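PDB 2DKN: 3-alpha-hydroxysteroid dehydrogenase from Pseudomonas sp., which catalyses the reversible NAD-dependent oxidation of the 3-alpha-hydroxyl group of steroids to a ketone, as a Rossmann-fold member of the short-chain dehydrogenase family. Local coordinates for residues S2-G14 and L21-Q35. Sequence-based numbering, arbitrary orientation.
With NAI (1,4-dihydronicotinamide adenine dinucleotide), chain C.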
loop_
_atom_site.group_PDB
_atom_site.type_symbol
_atom_site.label_atom_id
_atom_site.label_comp_id
_atom_site.label_asym_id
_atom_site.label_seq_id
_atom_site.Cartn_x
_atom_site.Cartn_y
_atom_site.Cartn_z
ATOM N N SER A 2 -4.424 22.685 4.025
ATOM C CA SER A 2 -3.152 22.622 4.777
ATOM C C SER A 2 -1.962 23.060 3.919
ATOM O O SER A 2 -2.132 23.351 2.738
ATOM C CB SER A 2 -2.952 21.217 5.308
ATOM O OG SER A 2 -3.155 20.282 4.289
ATOM N N VAL A 3 -0.773 23.090 4.526
ATOM C CA VAL A 3 0.469 23.516 3.869
ATOM C C VAL A 3 1.363 22.281 3.727
ATOM O O VAL A 3 1.704 21.639 4.718
ATOM C CB VAL A 3 1.210 24.555 4.705
ATOM C CG1 VAL A 3 2.539 24.964 4.024
ATOM C CG2 VAL A 3 0.294 25.778 4.938
ATOM N N ILE A 4 1.700 21.948 2.487
ATOM C CA ILE A 4 2.407 20.704 2.189
ATOM C C ILE A 4 3.612 21.009 1.309
ATOM O O ILE A 4 3.466 21.665 0.274
ATOM C CB ILE A 4 1.496 19.711 1.461
ATOM C CG1 ILE A 4 0.253 19.399 2.300
ATOM C CG2 ILE A 4 2.268 18.412 1.143
ATOM C CD1 ILE A 4 -0.937 19.101 1.444
ATOM N N ALA A 5 4.793 20.541 1.731
ATOM C CA ALA A 5 6.020 20.643 0.939
ATOM C C ALA A 5 6.201 19.395 0.089
ATOM O O ALA A 5 5.989 18.275 0.566
ATOM C CB ALA A 5 7.214 20.813 1.854
ATOM N N ILE A 6 6.628 19.585 -1.162
ATOM C CA ILE A 6 6.822 18.447 -2.077
ATOM C C ILE A 6 8.190 18.589 -2.759
ATOM O O ILE A 6 8.403 19.547 -3.516
ATOM C CB ILE A 6 5.771 18.441 -3.206
ATOM C CG1 ILE A 6 4.355 18.305 -2.658
ATOM C CG2 ILE A 6 6.066 17.277 -4.215
ATOM C CD1 ILE A 6 3.276 18.359 -3.798
ATOM N N THR A 7 9.119 17.672 -2.490
ATOM C CA THR A 7 10.367 17.675 -3.253
ATOM C C THR A 7 10.120 16.971 -4.572
ATOM O O THR A 7 9.306 16.042 -4.637
ATOM C CB THR A 7 11.530 16.983 -2.524
ATOM O OG1 THR A 7 11.322 15.555 -2.527
ATOM C CG2 THR A 7 11.672 17.528 -1.087
ATOM N N GLY A 8 10.796 17.426 -5.626
ATOM C CA GLY A 8 10.577 16.898 -6.976
ATOM C C GLY A 8 9.294 17.389 -7.651
ATOM O O GLY A 8 8.732 16.712 -8.507
ATOM N N SER A 9 8.856 18.582 -7.276
ATOM C CA SER A 9 7.592 19.141 -7.728
ATOM C C SER A 9 7.574 19.584 -9.201
ATOM O O SER A 9 6.504 19.920 -9.717
ATOM C CB SER A 9 7.229 20.362 -6.870
ATOM O OG SER A 9 8.272 21.325 -6.918
ATOM N N ALA A 10 8.737 19.633 -9.860
ATOM C CA ALA A 10 8.803 20.256 -11.206
ATOM C C ALA A 10 8.459 19.290 -12.331
ATOM O O ALA A 10 8.303 19.710 -13.487
ATOM C CB ALA A 10 10.217 20.868 -11.457
ATOM N N SER A 11 8.333 18.004 -12.011
ATOM C CA SER A 11 8.156 16.971 -13.035
ATOM C C SER A 11 7.394 15.767 -12.507
ATOM O O SER A 11 7.321 15.558 -11.297
ATOM C CB SER A 11 9.533 16.522 -13.564
ATOM O OG SER A 11 9.438 15.610 -14.660
ATOM N N GLY A 12 6.938 14.928 -13.436
ATOM C CA GLY A 12 6.386 13.618 -13.110
ATOM C C GLY A 12 5.389 13.552 -11.976
ATOM O O GLY A 12 4.422 14.316 -11.961
ATOM N N ILE A 13 5.629 12.628 -11.044
ATOM C CA ILE A 13 4.733 12.375 -9.901
ATOM C C ILE A 13 4.579 13.609 -9.003
ATOM O O ILE A 13 3.479 13.949 -8.597
ATOM C CB ILE A 13 5.209 11.176 -9.046
ATOM C CG1 ILE A 13 5.228 9.903 -9.891
ATOM C CG2 ILE A 13 4.318 11.007 -7.785
ATOM C CD1 ILE A 13 6.008 8.761 -9.258
ATOM N N GLY A 14 5.689 14.278 -8.714
ATOM C CA GLY A 14 5.665 15.464 -7.864
ATOM C C GLY A 14 4.854 16.598 -8.457
ATOM O O GLY A 14 4.123 17.303 -7.744
ATOM N N LEU A 21 -3.054 18.672 -5.191
ATOM C CA LEU A 21 -3.229 19.333 -3.893
ATOM C C LEU A 21 -3.648 20.795 -4.017
ATOM O O LEU A 21 -4.445 21.293 -3.221
ATOM C CB LEU A 21 -1.939 19.249 -3.069
ATOM C CG LEU A 21 -1.569 17.814 -2.632
ATOM C CD1 LEU A 21 -0.196 17.801 -1.948
ATOM C CD2 LEU A 21 -2.624 17.160 -1.713
ATOM N N ALA A 22 -3.087 21.485 -5.005
ATOM C CA ALA A 22 -3.385 22.906 -5.191
ATOM C C ALA A 22 -4.878 23.077 -5.538
ATOM O O ALA A 22 -5.576 23.933 -4.970
ATOM C CB ALA A 22 -2.512 23.480 -6.282
ATOM N N ARG A 23 -5.351 22.241 -6.457
ATOM C CA ARG A 23 -6.755 22.250 -6.874
ATOM C C ARG A 23 -7.726 21.908 -5.760
ATOM O O ARG A 23 -8.863 22.384 -5.742
ATOM C CB ARG A 23 -6.953 21.331 -8.063
ATOM C CG ARG A 23 -6.316 21.916 -9.282
ATOM C CD ARG A 23 -6.424 21.027 -10.469
ATOM N NE ARG A 23 -5.510 21.474 -11.517
ATOM C CZ ARG A 23 -5.181 20.737 -12.570
ATOM N NH1 ARG A 23 -4.335 21.215 -13.474
ATOM N NH2 ARG A 23 -5.699 19.519 -12.710
ATOM N N ALA A 24 -7.270 21.087 -4.822
ATOM C CA ALA A 24 -8.064 20.742 -3.647
ATOM C C ALA A 24 -7.991 21.816 -2.563
ATOM O O ALA A 24 -8.586 21.662 -1.496
ATOM C CB ALA A 24 -7.622 19.395 -3.087
ATOM N N GLY A 25 -7.242 22.883 -2.819
ATOM C CA GLY A 25 -7.230 24.046 -1.931
ATOM C C GLY A 25 -6.066 24.183 -0.975
ATOM O O GLY A 25 -6.031 25.110 -0.168
ATOM N N HIS A 26 -5.098 23.272 -1.067
ATOM C CA HIS A 26 -3.941 23.296 -0.177
ATOM C C HIS A 26 -2.881 24.248 -0.679
ATOM O O HIS A 26 -2.817 24.547 -1.868
ATOM C CB HIS A 26 -3.316 21.907 -0.052
ATOM C CG HIS A 26 -4.257 20.890 0.490
ATOM N ND1 HIS A 26 -4.752 20.956 1.774
ATOM C CD2 HIS A 26 -4.843 19.819 -0.090
ATOM C CE1 HIS A 26 -5.586 19.948 1.970
ATOM N NE2 HIS A 26 -5.653 19.240 0.855
ATOM N N THR A 27 -2.038 24.693 0.240
ATOM C CA THR A 27 -0.875 25.500 -0.109
ATOM C C THR A 27 0.295 24.553 -0.324
ATOM O O THR A 27 0.662 23.812 0.581
ATOM C CB THR A 27 -0.528 26.482 1.009
ATOM O OG1 THR A 27 -1.602 27.426 1.152
ATOM C CG2 THR A 27 0.739 27.232 0.668
ATOM N N VAL A 28 0.862 24.576 -1.528
ATOM C CA VAL A 28 1.963 23.663 -1.872
ATOM C C VAL A 28 3.280 24.421 -1.957
ATOM O O VAL A 28 3.349 25.463 -2.605
ATOM C CB VAL A 28 1.695 22.922 -3.208
ATOM C CG1 VAL A 28 2.897 22.031 -3.584
ATOM C CG2 VAL A 28 0.417 22.101 -3.133
ATOM N N ILE A 29 4.311 23.927 -1.269
ATOM C CA ILE A 29 5.640 24.502 -1.367
ATOM C C ILE A 29 6.503 23.539 -2.186
ATOM O O ILE A 29 6.793 22.438 -1.738
ATOM C CB ILE A 29 6.261 24.707 0.024
ATOM C CG1 ILE A 29 5.407 25.701 0.850
ATOM C CG2 ILE A 29 7.700 25.174 -0.116
ATOM C CD1 ILE A 29 5.684 25.633 2.341
ATOM N N GLY A 30 6.874 23.929 -3.399
ATOM C CA GLY A 30 7.601 23.001 -4.274
ATOM C C GLY A 30 9.107 23.174 -4.142
ATOM O O GLY A 30 9.594 24.300 -4.056
ATOM N N ILE A 31 9.841 22.055 -4.108
ATOM C CA ILE A 31 11.303 22.088 -4.067
ATOM C C ILE A 31 11.822 21.230 -5.225
ATOM O O ILE A 31 11.398 20.082 -5.388
ATOM C CB ILE A 31 11.866 21.491 -2.740
ATOM C CG1 ILE A 31 11.258 22.177 -1.500
ATOM C CG2 ILE A 31 13.419 21.532 -2.724
ATOM C CD1 ILE A 31 10.067 21.426 -0.925
ATOM N N ASP A 32 12.700 21.788 -6.055
ATOM C CA ASP A 32 13.257 21.004 -7.150
ATOM C C ASP A 32 14.582 21.668 -7.551
ATOM O O ASP A 32 14.949 22.677 -6.966
ATOM C CB ASP A 32 12.288 20.976 -8.321
ATOM C CG ASP A 32 12.424 19.715 -9.164
ATOM O OD1 ASP A 32 11.486 18.882 -9.155
ATOM O OD2 ASP A 32 13.468 19.553 -9.840
ATOM N N ARG A 33 15.272 21.100 -8.534
ATOM C CA ARG A 33 16.537 21.697 -9.028
ATOM C C ARG A 33 16.296 23.069 -9.626
ATOM O O ARG A 33 17.156 23.953 -9.551
ATOM C CB ARG A 33 17.188 20.796 -10.087
ATOM C CG ARG A 33 17.773 19.495 -9.508
ATOM C CD ARG A 33 18.305 18.611 -10.624
ATOM N NE ARG A 33 17.233 18.107 -11.491
ATOM C CZ ARG A 33 17.424 17.598 -12.704
ATOM N NH1 ARG A 33 16.380 17.140 -13.404
ATOM N NH2 ARG A 33 18.654 17.567 -13.230
ATOM N N GLY A 34 15.129 23.220 -10.237
ATOM C CA GLY A 34 14.731 24.461 -10.872
ATOM C C GLY A 34 13.234 24.404 -11.076
ATOM O O GLY A 34 12.596 23.356 -10.797
ATOM N N GLN A 35 12.668 25.512 -11.574
ATOM C CA GLN A 35 11.235 25.593 -11.867
ATOM C C GLN A 35 10.394 25.202 -10.653
ATOM O O GLN A 35 9.497 24.355 -10.751
ATOM C CB GLN A 35 10.874 24.681 -13.041
ATOM C CG GLN A 35 11.446 25.144 -14.403
ATOM C CD GLN A 35 11.073 24.200 -15.544
ATOM O OE1 GLN A 35 10.636 24.642 -16.615
ATOM N NE2 GLN A 35 11.208 22.901 -15.313
HETATM P PA NAI C . 10.780 12.800 -12.743
HETATM O O1A NAI C . 12.169 12.825 -13.236
HETATM O O2A NAI C . 9.709 13.195 -13.687
HETATM O O5B NAI C . 10.653 13.730 -11.446
HETATM C C5B NAI C . 11.627 13.705 -10.442
HETATM C C4B NAI C . 11.874 15.146 -10.017
HETATM O O4B NAI C . 12.861 15.065 -9.006
HETATM C C3B NAI C . 12.420 16.018 -11.146
HETATM O O3B NAI C . 11.742 17.258 -11.216
HETATM C C2B NAI C . 13.848 16.251 -10.686
HETATM O O2B NAI C . 14.406 17.474 -11.116
HETATM C C1B NAI C . 13.739 16.136 -9.162
HETATM N N9A NAI C . 15.103 15.875 -8.681
HETATM C C8A NAI C . 15.957 14.863 -9.069
HETATM N N7A NAI C . 17.141 15.063 -8.438
HETATM C C5A NAI C . 17.058 16.195 -7.680
HETATM C C6A NAI C . 17.958 16.877 -6.852
HETATM N N6A NAI C . 19.266 16.553 -6.774
HETATM N N1A NAI C . 17.531 18.025 -6.212
HETATM C C2A NAI C . 16.251 18.505 -6.383
HETATM N N3A NAI C . 15.362 17.842 -7.198
HETATM C C4A NAI C . 15.772 16.710 -7.843
HETATM O O3 NAI C . 10.586 11.310 -12.181
HETATM P PN NAI C . 9.306 10.680 -11.433
HETATM O O1N NAI C . 8.256 11.679 -11.170
HETATM O O2N NAI C . 8.941 9.475 -12.200
HETATM O O5D NAI C . 10.000 10.228 -10.060
HETATM C C5D NAI C . 9.500 10.662 -8.803
HETATM C C4D NAI C . 9.911 9.603 -7.787
HETATM O O4D NAI C . 9.250 8.390 -8.130
HETATM C C3D NAI C . 11.406 9.296 -7.798
HETATM O O3D NAI C . 11.817 9.109 -6.449
HETATM C C2D NAI C . 11.476 7.939 -8.495
HETATM O O2D NAI C . 12.560 7.182 -8.032
HETATM C C1D NAI C . 10.158 7.310 -8.065
HETATM N N1N NAI C . 9.722 6.196 -8.950
HETATM C C2N NAI C . 9.467 6.436 -10.272
HETATM C C3N NAI C . 9.053 5.396 -11.090
HETATM C C7N NAI C . 8.713 5.666 -12.534
HETATM O O7N NAI C . 8.456 4.547 -13.308
HETATM N N7N NAI C . 8.653 6.918 -13.027
HETATM C C4N NAI C . 8.888 4.101 -10.563
HETATM C C5N NAI C . 9.117 3.883 -9.188
HETATM C C6N NAI C . 9.539 4.947 -8.403
HETATM O O HOH W 1 7.732 22.982 -9.014
#
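Ile4 and Ile6, with Val28 beside them on the same face of the sheet, pack against Leu21 of the helix in the first beta-alpha-beta unit of the Rossmann fold, where strands 3-7 and 27-32 run parallel and the helix ending at Arg23 covers that face. This is the tight part. The CD1 of Leu21 reaches the CD1 of Ile4 at 3.7 Å, the two side chains crossing at about a right angle, and also touches Ile6, whose CD1 meets the CG1 of Val28 at 3.7 Å. On the other face, Val3 lays its CG1 against the CD1 of Ile29, and helix 45-59 closes over both. Backbone bonds knit the strands from Thr27 N to Ser2 O through Gly8 N to Ile31 O.

The N-terminal end is looser and nearer solvent. There Ser2 N donates to His26 ND1 over 2.9 Å, almost exactly in the ring plane, while Ile4 CD1 sits over one ring face as a CH-pi contact, 4.2 Å from the centroid. Gly25, in a Schellman motif, turns the chain out of the helix into this corner.

At the far end the strands open onto NADH. A type I turn from Gly8 to Ser11 opens the glycine-rich loop, which continues through Gly12 and Gly14, and Ser11 OG donates to a phosphate oxygen, O2A of NADH. Asp32 swings its carboxylate toward the turn, CG roughly anti to the backbone N (chi1 -152°), and grips both adenosine ribose hydroxyls, as expected of an enzyme that uses NAD rather than NADP. Asp32 OD1 accepts a hydrogen bond from O3B of NADH at 2.6 Å and another from Ala10 N at 2.9 Å, the latter approaching from 45° above the carboxylate plane.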